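Local coordinates for protein proto-oncogene vav (Homo sapiens, PDB 6NEW) that probably acts as a guanine nucleotide exchange factor that activates Rho-family GTPases such as Rac, at residues A[268-279]-A[287-296]. Residues are numbered along the deposited sequence; the frame is centred on the assembly and turned at random.
Sequences RYAFLLDKALLI and YDLKDFVNLH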
loop_
_atom_site.group_PDB
_atom_site.type_symbol
_atom_site.label_atom_id
_atom_site.label_comp_id
_atom_site.label_asym_id
_atom_site.label_seq_id
_atom_site.Cartn_x
_atom_site.Cartn_y
_atom_site.Cartn_z
ATOM N N ARG A 268 -5.353 27.380 17.549
ATOM C CA ARG A 268 -4.247 26.684 16.900
ATOM C C ARG A 268 -4.752 25.728 15.825
ATOM O O ARG A 268 -5.948 25.447 15.730
ATOM C CB ARG A 268 -3.410 25.899 17.958
ATOM C CG ARG A 268 -2.568 26.754 18.913
ATOM C CD ARG A 268 -1.465 27.511 18.215
ATOM N NE ARG A 268 -0.591 28.227 19.141
ATOM C CZ ARG A 268 -0.764 29.490 19.519
ATOM N NH1 ARG A 268 -1.794 30.194 19.074
ATOM N NH2 ARG A 268 0.103 30.058 20.350
ATOM N N TYR A 269 -3.819 25.261 15.000
ATOM C CA TYR A 269 -4.035 24.249 13.983
ATOM C C TYR A 269 -3.058 23.123 14.301
ATOM O O TYR A 269 -1.883 23.380 14.535
ATOM C CB TYR A 269 -3.778 24.795 12.564
ATOM C CG TYR A 269 -4.395 23.912 11.505
ATOM C CD1 TYR A 269 -3.702 22.815 10.989
ATOM C CD2 TYR A 269 -5.684 24.143 11.047
ATOM C CE1 TYR A 269 -4.290 21.964 10.052
ATOM C CE2 TYR A 269 -6.288 23.287 10.125
ATOM C CZ TYR A 269 -5.578 22.216 9.613
ATOM O OH TYR A 269 -6.152 21.422 8.656
ATOM N N ALA A 270 -3.552 21.892 14.348
ATOM C CA ALA A 270 -2.732 20.740 14.678
ATOM C C ALA A 270 -2.754 19.669 13.612
ATOM O O ALA A 270 -3.783 19.441 12.972
ATOM C CB ALA A 270 -3.180 20.150 16.020
ATOM N N PHE A 271 -1.625 18.951 13.499
ATOM C CA PHE A 271 -1.425 17.786 12.624
ATOM C C PHE A 271 -0.987 16.652 13.532
ATOM O O PHE A 271 0.047 16.743 14.203
ATOM C CB PHE A 271 -0.340 18.012 11.540
ATOM C CG PHE A 271 -0.590 19.145 10.584
ATOM C CD1 PHE A 271 -0.195 20.439 10.899
ATOM C CD2 PHE A 271 -1.191 18.913 9.347
ATOM C CE1 PHE A 271 -0.435 21.491 10.012
ATOM C CE2 PHE A 271 -1.423 19.963 8.454
ATOM C CZ PHE A 271 -1.025 21.243 8.784
ATOM N N LEU A 272 -1.791 15.603 13.564
ATOM C CA LEU A 272 -1.475 14.436 14.351
ATOM C C LEU A 272 -0.998 13.351 13.418
ATOM O O LEU A 272 -1.688 13.019 12.460
ATOM C CB LEU A 272 -2.699 13.952 15.171
ATOM C CG LEU A 272 -2.498 12.677 15.993
ATOM C CD1 LEU A 272 -1.443 12.880 17.015
ATOM C CD2 LEU A 272 -3.795 12.226 16.634
ATOM N N LEU A 273 0.172 12.801 13.718
ATOM C CA LEU A 273 0.793 11.693 13.000
ATOM C C LEU A 273 0.989 10.619 14.073
ATOM O O LEU A 273 0.682 10.899 15.228
ATOM C CB LEU A 273 2.134 12.151 12.376
ATOM C CG LEU A 273 2.002 13.192 11.254
ATOM C CD1 LEU A 273 2.271 14.583 11.766
ATOM C CD2 LEU A 273 2.932 12.880 10.101
ATOM N N ASP A 274 1.474 9.417 13.730
ATOM C CA ASP A 274 1.663 8.323 14.691
ATOM C C ASP A 274 2.525 8.671 15.902
ATOM O O ASP A 274 2.180 8.299 17.017
ATOM C CB ASP A 274 2.295 7.111 13.998
ATOM C CG ASP A 274 1.431 6.397 12.986
ATOM O OD1 ASP A 274 0.258 6.121 13.299
ATOM O OD2 ASP A 274 1.966 6.012 11.924
ATOM N N LYS A 275 3.656 9.339 15.669
ATOM C CA LYS A 275 4.664 9.651 16.670
ATOM C C LYS A 275 4.690 11.148 17.071
ATOM O O LYS A 275 5.533 11.556 17.858
ATOM C CB LYS A 275 6.034 9.248 16.096
ATOM C CG LYS A 275 6.214 7.766 15.790
ATOM C CD LYS A 275 7.492 7.613 14.989
ATOM C CE LYS A 275 8.067 6.234 15.016
ATOM N NZ LYS A 275 9.469 6.255 14.536
ATOM N N ALA A 276 3.831 11.992 16.489
ATOM C CA ALA A 276 3.923 13.406 16.828
ATOM C C ALA A 276 2.641 14.170 16.687
ATOM O O ALA A 276 1.761 13.806 15.905
ATOM C CB ALA A 276 4.985 14.082 15.968
ATOM N N LEU A 277 2.565 15.273 17.431
ATOM C CA LEU A 277 1.504 16.249 17.345
ATOM C C LEU A 277 2.217 17.568 17.121
ATOM O O LEU A 277 3.113 17.923 17.885
ATOM C CB LEU A 277 0.627 16.285 18.613
ATOM C CG LEU A 277 -0.519 17.283 18.560
ATOM C CD1 LEU A 277 -1.673 16.750 17.755
ATOM C CD2 LEU A 277 -0.949 17.706 19.937
ATOM N N LEU A 278 1.890 18.225 16.008
ATOM C CA LEU A 278 2.449 19.505 15.584
ATOM C C LEU A 278 1.392 20.544 15.859
ATOM O O LEU A 278 0.291 20.462 15.322
ATOM C CB LEU A 278 2.772 19.465 14.077
ATOM C CG LEU A 278 4.104 18.825 13.665
ATOM C CD1 LEU A 278 3.963 17.340 13.497
ATOM C CD2 LEU A 278 4.558 19.381 12.340
ATOM N N ILE A 279 1.683 21.451 16.786
ATOM C CA ILE A 279 0.766 22.520 17.166
ATOM C C ILE A 279 1.274 23.776 16.467
ATOM O O ILE A 279 2.366 24.282 16.755
ATOM C CB ILE A 279 0.606 22.665 18.711
ATOM C CG1 ILE A 279 0.088 21.353 19.341
ATOM C CG2 ILE A 279 -0.323 23.836 19.066
ATOM C CD1 ILE A 279 0.594 21.131 20.765
ATOM N N TYR A 287 1.339 27.434 7.984
ATOM C CA TYR A 287 1.125 27.090 9.386
ATOM C C TYR A 287 2.492 27.195 10.039
ATOM O O TYR A 287 3.439 26.585 9.556
ATOM C CB TYR A 287 0.583 25.652 9.518
ATOM C CG TYR A 287 -0.697 25.371 8.755
ATOM C CD1 TYR A 287 -1.941 25.610 9.331
ATOM C CD2 TYR A 287 -0.667 24.759 7.507
ATOM C CE1 TYR A 287 -3.124 25.333 8.644
ATOM C CE2 TYR A 287 -1.844 24.461 6.816
ATOM C CZ TYR A 287 -3.071 24.762 7.385
ATOM O OH TYR A 287 -4.243 24.470 6.720
ATOM N N ASP A 288 2.622 28.010 11.085
ATOM C CA ASP A 288 3.901 28.171 11.764
ATOM C C ASP A 288 3.969 27.280 13.003
ATOM O O ASP A 288 3.140 27.405 13.894
ATOM C CB ASP A 288 4.201 29.646 12.084
ATOM C CG ASP A 288 5.662 29.876 12.441
ATOM O OD1 ASP A 288 6.506 29.909 11.510
ATOM O OD2 ASP A 288 5.970 29.987 13.648
ATOM N N LEU A 289 4.939 26.356 13.034
ATOM C CA LEU A 289 5.132 25.410 14.132
ATOM C C LEU A 289 5.518 26.110 15.432
ATOM O O LEU A 289 6.520 26.823 15.475
ATOM C CB LEU A 289 6.116 24.279 13.753
ATOM C CG LEU A 289 6.350 23.203 14.824
ATOM C CD1 LEU A 289 5.159 22.276 14.957
ATOM C CD2 LEU A 289 7.613 22.423 14.553
ATOM N N LYS A 290 4.680 25.930 16.476
ATOM C CA LYS A 290 4.832 26.557 17.795
ATOM C C LYS A 290 5.229 25.537 18.841
ATOM O O LYS A 290 6.078 25.816 19.688
ATOM C CB LYS A 290 3.521 27.259 18.224
ATOM C CG LYS A 290 3.000 28.340 17.253
ATOM C CD LYS A 290 3.507 29.749 17.589
ATOM C CE LYS A 290 4.747 30.131 16.810
ATOM N NZ LYS A 290 5.343 31.405 17.287
ATOM N N ASP A 291 4.612 24.346 18.784
ATOM C CA ASP A 291 4.868 23.293 19.744
ATOM C C ASP A 291 4.952 21.925 19.081
ATOM O O ASP A 291 4.030 21.505 18.380
ATOM C CB ASP A 291 3.773 23.313 20.825
ATOM C CG ASP A 291 4.235 23.098 22.262
ATOM O OD1 ASP A 291 5.191 22.310 22.472
ATOM O OD2 ASP A 291 3.587 23.650 23.180
ATOM N N PHE A 292 6.061 21.221 19.332
ATOM C CA PHE A 292 6.266 19.865 18.850
ATOM C C PHE A 292 6.158 18.875 20.027
ATOM O O PHE A 292 6.988 18.887 20.934
ATOM C CB PHE A 292 7.602 19.727 18.093
ATOM C CG PHE A 292 7.687 18.444 17.302
ATOM C CD1 PHE A 292 7.218 18.383 15.993
ATOM C CD2 PHE A 292 8.220 17.287 17.872
ATOM C CE1 PHE A 292 7.277 17.190 15.269
ATOM C CE2 PHE A 292 8.296 16.101 17.138
ATOM C CZ PHE A 292 7.818 16.064 15.847
ATOM N N VAL A 293 5.131 18.033 20.003
ATOM C CA VAL A 293 4.857 17.032 21.040
ATOM C C VAL A 293 5.235 15.632 20.536
ATOM O O VAL A 293 4.689 15.216 19.523
ATOM C CB VAL A 293 3.355 17.099 21.492
ATOM C CG1 VAL A 293 3.076 16.120 22.620
ATOM C CG2 VAL A 293 2.941 18.518 21.900
ATOM N N ASN A 294 6.208 14.937 21.187
ATOM C CA ASN A 294 6.601 13.562 20.832
ATOM C C ASN A 294 5.633 12.711 21.600
ATOM O O ASN A 294 5.601 12.798 22.818
ATOM C CB ASN A 294 8.042 13.230 21.284
ATOM C CG ASN A 294 9.110 14.028 20.597
ATOM O OD1 ASN A 294 9.541 13.695 19.492
ATOM N ND2 ASN A 294 9.572 15.091 21.240
ATOM N N LEU A 295 4.806 11.936 20.936
ATOM C CA LEU A 295 3.811 11.144 21.664
ATOM C C LEU A 295 4.349 9.901 22.430
ATOM O O LEU A 295 3.557 9.260 23.133
ATOM C CB LEU A 295 2.651 10.756 20.744
ATOM C CG LEU A 295 1.877 11.930 20.172
ATOM C CD1 LEU A 295 0.969 11.457 19.085
ATOM C CD2 LEU A 295 1.096 12.712 21.286
ATOM N N HIS A 296 5.673 9.594 22.317
ATOM C CA HIS A 296 6.349 8.475 22.997
ATOM C C HIS A 296 6.242 8.601 24.557
ATOM O O HIS A 296 6.327 7.600 25.264
ATOM C CB HIS A 296 7.836 8.342 22.548
ATOM C CG HIS A 296 8.084 7.834 21.142
ATOM N ND1 HIS A 296 8.391 8.696 20.096
ATOM C CD2 HIS A 296 8.198 6.564 20.687
ATOM C CE1 HIS A 296 8.620 7.925 19.040
ATOM N NE2 HIS A 296 8.494 6.639 19.340
#
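With CG anti to the carbonyl carbon (chi1 -57°), the ring of Tyr287 leans toward Tyr269, whose own CG lies opposite the backbone N (chi1 -162°). Tyr287 CE1 sits over one face of the Tyr269 ring, 3.4 Å from Tyr269 CG, the planes tilted by 34°. Phe271 drives its edge into the face of Tyr287, centroids 5.2 Å apart, a T-shaped pair. Broad rings suit this place because they reach across strand 276-283 to bridge 266-273 and 286-294, while Tyr269 OH still bonds Asp252 OD2. A serine in place of Tyr287 would probably open a gap beside Tyr269 and leave the Phe271 edge without its facing ring.

Beyond this cluster strand 276-279 runs antiparallel to 287-294, Leu277 and Val293 trading bonds both ways (Val293 N to Leu277 O 2.9 Å). At Ile279 a classic beta bulge lets one carbonyl accept from both Lys290 N and Asp291 N. Compact Ala276 accommodates the tip of Phe292, its CB 3.5 Å from Phe292 CZ, while branched Ile279 and Val293 pack on the other sheet face.

The hairpin 276-283/286-294 lies in the PH-domain sheet; beside it strand 266-273 pairs with strand 249-258, and helix 335-352 packs on Leu277 and Leu295.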